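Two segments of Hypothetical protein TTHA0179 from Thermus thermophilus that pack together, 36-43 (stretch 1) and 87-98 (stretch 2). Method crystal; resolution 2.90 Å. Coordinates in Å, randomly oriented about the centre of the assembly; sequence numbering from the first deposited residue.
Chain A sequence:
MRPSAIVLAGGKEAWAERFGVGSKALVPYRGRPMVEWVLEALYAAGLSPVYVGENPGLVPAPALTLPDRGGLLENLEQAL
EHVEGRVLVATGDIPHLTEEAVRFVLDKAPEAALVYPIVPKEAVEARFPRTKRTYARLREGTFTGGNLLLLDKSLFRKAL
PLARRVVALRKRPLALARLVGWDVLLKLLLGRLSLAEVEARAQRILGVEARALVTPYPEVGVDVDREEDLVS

Stretch 1 (36-43) EWVLEALY
Stretch 2 (87-98) VLVATGDIPHLT

Residues 36-43 form one run of helix that extends beyond the stretch at both ends. Phi lies between -53° and -71°, and psi between -24° and -53°. The i to i+4 bonds include Ala41 N to Trp37 O at 3.1 Å and Leu42 N to Val38 O at 2.9 Å. Residues 87-98 begin as an extended strand and then turn and run alongside the helix. A type I turn runs from Ile94 to Leu97, closed by Leu97 N to Ile94 O at 3.1 Å. Pro95 and His96 fill its middle, at phi/psi -62/-15 and -87/-4. Two CA pairs set the register: Trp37 to Pro95 at 5.0 Å and Ala41 to Thr98 at 5.2 Å. Both segments advance in the same sense there.

No hydrogen bond links the stretches; the contact, 424 Å² summed over both sides, rests on close packing. Apolar side chains pair and exclude water, and carbons meet carbonyl oxygens in van der Waals contact. Val38 is covered most. Its chi1 is t. Val38 CG2 lies 3.4 Å from Ile94 O and 4.1 Å from Ile94 CG1, while Val38 CG1 lies 3.8 Å from Leu97 CD2.

Leu97 is next in covered area. Its CA-to-CB bond points toward the helix, with chi1 t and chi2 p. Leu97 CD2 lies 3.9 Å from Ala41 CB and 4.3 Å from Leu42 CD2. Ala41 also fits tightly against backbone, with Ala41 CB 3.4 Å from Leu97 O. Leu42, rotamer m then t, brings Leu42 CD2 to 4.4 Å from Leu88 CD2, so the strand joins this apolar cluster.

Trp37 packs on the turn. Its chi1 is m and chi2 is 115°. Trp37 CB is 3.2 Å from Pro95 O, and Trp37 CD1 is 3.8 Å from Pro95 CB, an apolar contact.

Within stretch 2, Thr91 OG1 donates to Asp93 OD1 at 2.7 Å, and Thr98 caps the helix that follows.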

ATOM      1  N   GLU A  36       0.094   1.915  15.157  1.00 41.76           N
ATOM      2  CA  GLU A  36       1.206   2.648  15.766  1.00 43.48           C
ATOM      3  C   GLU A  36       2.557   2.046  15.406  1.00 40.07           C
ATOM      4  O   GLU A  36       3.583   2.739  15.441  1.00 31.51           O
ATOM      5  CB  GLU A  36       1.052   2.710  17.283  1.00 26.59           C
ATOM      6  CG  GLU A  36      -0.199   3.453  17.704  1.00 34.27           C
ATOM      7  CD  GLU A  36      -0.331   3.591  19.207  1.00 44.44           C
ATOM      8  OE1 GLU A  36       0.370   2.846  19.940  1.00 25.06           O
ATOM      9  OE2 GLU A  36      -1.142   4.441  19.650  1.00 36.31           O
ATOM     10  N   TRP A  37       2.554   0.755  15.068  1.00 34.41           N
ATOM     11  CA  TRP A  37       3.777   0.071  14.671  1.00 36.91           C
ATOM     12  C   TRP A  37       4.171   0.665  13.331  1.00 36.10           C
ATOM     13  O   TRP A  37       5.349   0.854  13.032  1.00 38.10           O
ATOM     14  CB  TRP A  37       3.531  -1.437  14.543  1.00 43.17           C
ATOM     15  CG  TRP A  37       3.142  -2.070  15.849  1.00 49.03           C
ATOM     16  CD1 TRP A  37       1.947  -2.650  16.162  1.00 51.81           C
ATOM     17  CD2 TRP A  37       3.943  -2.142  17.032  1.00 57.77           C
ATOM     18  NE1 TRP A  37       1.951  -3.082  17.466  1.00 46.38           N
ATOM     19  CE2 TRP A  37       3.165  -2.785  18.024  1.00 60.60           C
ATOM     20  CE3 TRP A  37       5.244  -1.732  17.351  1.00 44.82           C
ATOM     21  CZ2 TRP A  37       3.645  -3.019  19.318  1.00 57.10           C
ATOM     22  CZ3 TRP A  37       5.718  -1.963  18.631  1.00 39.73           C
ATOM     23  CH2 TRP A  37       4.922  -2.605  19.599  1.00 57.53           C
ATOM     24  N   VAL A  38       3.164   0.994  12.539  1.00 31.59           N
ATOM     25  CA  VAL A  38       3.406   1.585  11.239  1.00 43.61           C
ATOM     26  C   VAL A  38       3.926   3.008  11.417  1.00 44.58           C
ATOM     27  O   VAL A  38       4.919   3.398  10.793  1.00 34.60           O
ATOM     28  CB  VAL A  38       2.111   1.598  10.396  1.00 47.77           C
ATOM     29  CG1 VAL A  38       2.378   2.215   9.032  1.00 33.44           C
ATOM     30  CG2 VAL A  38       1.580   0.175  10.246  1.00 34.71           C
ATOM     31  N   LEU A  39       3.248   3.778  12.267  1.00 42.44           N
ATOM     32  CA  LEU A  39       3.648   5.158  12.539  1.00 40.82           C
ATOM     33  C   LEU A  39       5.072   5.162  13.072  1.00 40.86           C
ATOM     34  O   LEU A  39       5.906   5.941  12.618  1.00 38.03           O
ATOM     35  CB  LEU A  39       2.721   5.797  13.572  1.00 30.06           C
ATOM     36  CG  LEU A  39       1.262   5.999  13.170  1.00 33.65           C
ATOM     37  CD1 LEU A  39       0.482   6.499  14.377  1.00 35.98           C
ATOM     38  CD2 LEU A  39       1.158   6.985  12.007  1.00 26.23           C
ATOM     39  N   GLU A  40       5.346   4.293  14.040  1.00 31.75           N
ATOM     40  CA  GLU A  40       6.686   4.208  14.596  1.00 38.25           C
ATOM     41  C   GLU A  40       7.699   4.004  13.464  1.00 42.60           C
ATOM     42  O   GLU A  40       8.738   4.662  13.407  1.00 48.52           O
ATOM     43  CB  GLU A  40       6.789   3.033  15.581  1.00 37.50           C
ATOM     44  CG  GLU A  40       5.997   3.182  16.872  1.00 47.81           C
ATOM     45  CD  GLU A  40       6.406   4.395  17.721  1.00 52.02           C
ATOM     46  OE1 GLU A  40       7.342   5.134  17.346  1.00 44.98           O
ATOM     47  OE2 GLU A  40       5.778   4.609  18.776  1.00 39.87           O
ATOM     48  N   ALA A  41       7.381   3.083  12.562  1.00 42.08           N
ATOM     49  CA  ALA A  41       8.256   2.766  11.443  1.00 43.12           C
ATOM     50  C   ALA A  41       8.489   3.945  10.499  1.00 45.63           C
ATOM     51  O   ALA A  41       9.600   4.154  10.018  1.00 47.21           O
ATOM     52  CB  ALA A  41       7.684   1.587  10.667  1.00 32.43           C
ATOM     53  N   LEU A  42       7.437   4.707  10.227  1.00 45.07           N
ATOM     54  CA  LEU A  42       7.547   5.844   9.328  1.00 41.32           C
ATOM     55  C   LEU A  42       8.455   6.930   9.889  1.00 42.07           C
ATOM     56  O   LEU A  42       9.396   7.362   9.215  1.00 39.32           O
ATOM     57  CB  LEU A  42       6.154   6.400   9.025  1.00 43.95           C
ATOM     58  CG  LEU A  42       5.262   5.381   8.303  1.00 50.44           C
ATOM     59  CD1 LEU A  42       3.866   5.938   8.077  1.00 37.67           C
ATOM     60  CD2 LEU A  42       5.908   5.014   6.977  1.00 40.07           C
ATOM     61  N   TYR A  43       8.176   7.373  11.118  1.00 40.10           N
ATOM     62  CA  TYR A  43       8.994   8.401  11.765  1.00 36.11           C
ATOM     63  C   TYR A  43      10.424   7.872  11.791  1.00 36.02           C
ATOM     64  O   TYR A  43      11.378   8.563  11.415  1.00 29.26           O
ATOM     65  CB  TYR A  43       8.507   8.662  13.195  1.00 25.51           C
ATOM     66  CG  TYR A  43       7.292   9.571  13.305  1.00 35.08           C
ATOM     67  CD1 TYR A  43       7.369  10.918  12.940  1.00 30.97           C
ATOM     68  CD2 TYR A  43       6.072   9.089  13.790  1.00 29.36           C
ATOM     69  CE1 TYR A  43       6.270  11.761  13.055  1.00 31.69           C
ATOM     70  CE2 TYR A  43       4.962   9.925  13.908  1.00 33.27           C
ATOM     71  CZ  TYR A  43       5.068  11.261  13.536  1.00 38.31           C
ATOM     72  OH  TYR A  43       3.971  12.093  13.631  1.00 35.61           O
ATOM     73  N   VAL A  87       5.658  11.334  -1.737  1.00 47.11           N
ATOM     74  CA  VAL A  87       5.055  10.795  -0.522  1.00 39.78           C
ATOM     75  C   VAL A  87       4.842   9.294  -0.533  1.00 37.85           C
ATOM     76  O   VAL A  87       4.461   8.706  -1.545  1.00 32.08           O
ATOM     77  CB  VAL A  87       3.696  11.460  -0.234  1.00 44.68           C
ATOM     78  CG1 VAL A  87       3.018  10.793   0.967  1.00 48.89           C
ATOM     79  CG2 VAL A  87       3.905  12.944   0.034  1.00 63.89           C
ATOM     80  N   LEU A  88       5.090   8.685   0.618  1.00 34.22           N
ATOM     81  CA  LEU A  88       4.915   7.260   0.770  1.00 32.99           C
ATOM     82  C   LEU A  88       3.577   6.985   1.429  1.00 29.90           C
ATOM     83  O   LEU A  88       3.270   7.495   2.502  1.00 34.92           O
ATOM     84  CB  LEU A  88       6.039   6.668   1.608  1.00 32.34           C
ATOM     85  CG  LEU A  88       5.904   5.172   1.890  1.00 33.32           C
ATOM     86  CD1 LEU A  88       5.829   4.399   0.582  1.00 40.78           C
ATOM     87  CD2 LEU A  88       7.077   4.707   2.717  1.00 31.69           C
ATOM     88  N   VAL A  89       2.772   6.179   0.764  1.00 32.00           N
ATOM     89  CA  VAL A  89       1.475   5.854   1.295  1.00 31.62           C
ATOM     90  C   VAL A  89       1.508   4.466   1.872  1.00 30.27           C
ATOM     91  O   VAL A  89       2.206   3.587   1.368  1.00 28.15           O
ATOM     92  CB  VAL A  89       0.407   5.903   0.208  1.00 30.14           C
ATOM     93  CG1 VAL A  89      -0.961   5.620   0.815  1.00 25.11           C
ATOM     94  CG2 VAL A  89       0.438   7.257  -0.466  1.00 29.15           C
ATOM     95  N   ALA A  90       0.743   4.279   2.937  1.00 29.60           N
ATOM     96  CA  ALA A  90       0.659   2.987   3.591  1.00 33.55           C
ATOM     97  C   ALA A  90      -0.666   2.798   4.305  1.00 32.86           C
ATOM     98  O   ALA A  90      -1.285   3.760   4.771  1.00 32.95           O
ATOM     99  CB  ALA A  90       1.792   2.833   4.580  1.00 20.19           C
ATOM    100  N   THR A  91      -1.098   1.545   4.366  1.00 27.95           N
ATOM    101  CA  THR A  91      -2.318   1.193   5.076  1.00 34.43           C
ATOM    102  C   THR A  91      -1.921   0.967   6.542  1.00 30.57           C
ATOM    103  O   THR A  91      -0.769   0.643   6.836  1.00 31.28           O
ATOM    104  CB  THR A  91      -2.926  -0.096   4.526  1.00 35.98           C
ATOM    105  OG1 THR A  91      -1.987  -1.170   4.680  1.00 44.13           O
ATOM    106  CG2 THR A  91      -3.278   0.075   3.070  1.00 20.85           C
ATOM    107  N   GLY A  92      -2.865   1.129   7.457  1.00 26.51           N
ATOM    108  CA  GLY A  92      -2.538   0.950   8.858  1.00 31.07           C
ATOM    109  C   GLY A  92      -2.603  -0.461   9.416  1.00 34.09           C
ATOM    110  O   GLY A  92      -2.659  -0.620  10.633  1.00 39.61           O
ATOM    111  N   ASP A  93      -2.569  -1.481   8.557  1.00 31.17           N
ATOM    112  CA  ASP A  93      -2.657  -2.863   9.029  1.00 37.02           C
ATOM    113  C   ASP A  93      -1.463  -3.755   8.702  1.00 44.18           C
ATOM    114  O   ASP A  93      -1.609  -4.963   8.511  1.00 39.71           O
ATOM    115  CB  ASP A  93      -3.926  -3.511   8.490  1.00 41.01           C
ATOM    116  CG  ASP A  93      -3.859  -3.761   7.010  1.00 48.37           C
ATOM    117  OD1 ASP A  93      -3.170  -2.982   6.313  1.00 44.15           O
ATOM    118  OD2 ASP A  93      -4.502  -4.729   6.546  1.00 61.80           O
ATOM    119  N   ILE A  94      -0.284  -3.154   8.613  1.00 40.98           N
ATOM    120  CA  ILE A  94       0.927  -3.912   8.360  1.00 41.57           C
ATOM    121  C   ILE A  94       1.838  -3.563   9.526  1.00 46.94           C
ATOM    122  O   ILE A  94       2.806  -2.825   9.375  1.00 52.94           O
ATOM    123  CB  ILE A  94       1.599  -3.527   7.017  1.00 42.76           C
ATOM    124  CG1 ILE A  94       1.480  -2.015   6.768  1.00 35.84           C
ATOM    125  CG2 ILE A  94       0.996  -4.364   5.886  1.00 24.27           C
ATOM    126  CD1 ILE A  94       2.319  -1.503   5.586  1.00 20.17           C
ATOM    127  N   PRO A  95       1.519  -4.095  10.718  1.00 42.63           N
ATOM    128  CA  PRO A  95       2.237  -3.898  11.978  1.00 44.53           C
ATOM    129  C   PRO A  95       3.684  -4.397  12.007  1.00 46.02           C
ATOM    130  O   PRO A  95       4.441  -4.040  12.911  1.00 47.13           O
ATOM    131  CB  PRO A  95       1.353  -4.631  12.980  1.00 42.91           C
ATOM    132  CG  PRO A  95       0.864  -5.781  12.178  1.00 45.26           C
ATOM    133  CD  PRO A  95       0.457  -5.103  10.893  1.00 45.02           C
ATOM    134  N   HIS A  96       4.064  -5.219  11.032  1.00 37.09           N
ATOM    135  CA  HIS A  96       5.423  -5.736  10.971  1.00 41.93           C
ATOM    136  C   HIS A  96       6.343  -4.779  10.228  1.00 45.30           C
ATOM    137  O   HIS A  96       7.548  -5.018  10.139  1.00 43.31           O
ATOM    138  CB  HIS A  96       5.462  -7.093  10.266  1.00 51.20           C
ATOM    139  CG  HIS A  96       4.673  -8.156  10.955  1.00 55.41           C
ATOM    140  ND1 HIS A  96       3.422  -8.550  10.530  1.00 51.27           N
ATOM    141  CD2 HIS A  96       4.948  -8.901  12.053  1.00 52.76           C
ATOM    142  CE1 HIS A  96       2.961  -9.489  11.333  1.00 51.59           C
ATOM    143  NE2 HIS A  96       3.869  -9.720  12.267  1.00 63.26           N
ATOM    144  N   LEU A  97       5.772  -3.705   9.689  1.00 44.28           N
ATOM    145  CA  LEU A  97       6.552  -2.728   8.945  1.00 44.52           C
ATOM    146  C   LEU A  97       7.736  -2.206   9.762  1.00 50.56           C
ATOM    147  O   LEU A  97       7.583  -1.814  10.919  1.00 49.27           O
ATOM    148  CB  LEU A  97       5.670  -1.554   8.503  1.00 41.91           C
ATOM    149  CG  LEU A  97       6.358  -0.528   7.578  1.00 41.85           C
ATOM    150  CD1 LEU A  97       6.534  -1.111   6.185  1.00 30.77           C
ATOM    151  CD2 LEU A  97       5.527   0.743   7.512  1.00 43.02           C
ATOM    152  N   THR A  98       8.913  -2.199   9.138  1.00 55.34           N
ATOM    153  CA  THR A  98      10.146  -1.744   9.773  1.00 43.23           C
ATOM    154  C   THR A  98      10.765  -0.561   9.042  1.00 44.91           C
ATOM    155  O   THR A  98      10.504  -0.343   7.862  1.00 51.67           O
ATOM    156  CB  THR A  98      11.199  -2.854   9.790  1.00 33.14           C
ATOM    157  OG1 THR A  98      11.575  -3.171   8.449  1.00 33.26           O
ATOM    158  CG2 THR A  98      10.656  -4.078  10.430  1.00 23.20           C
TER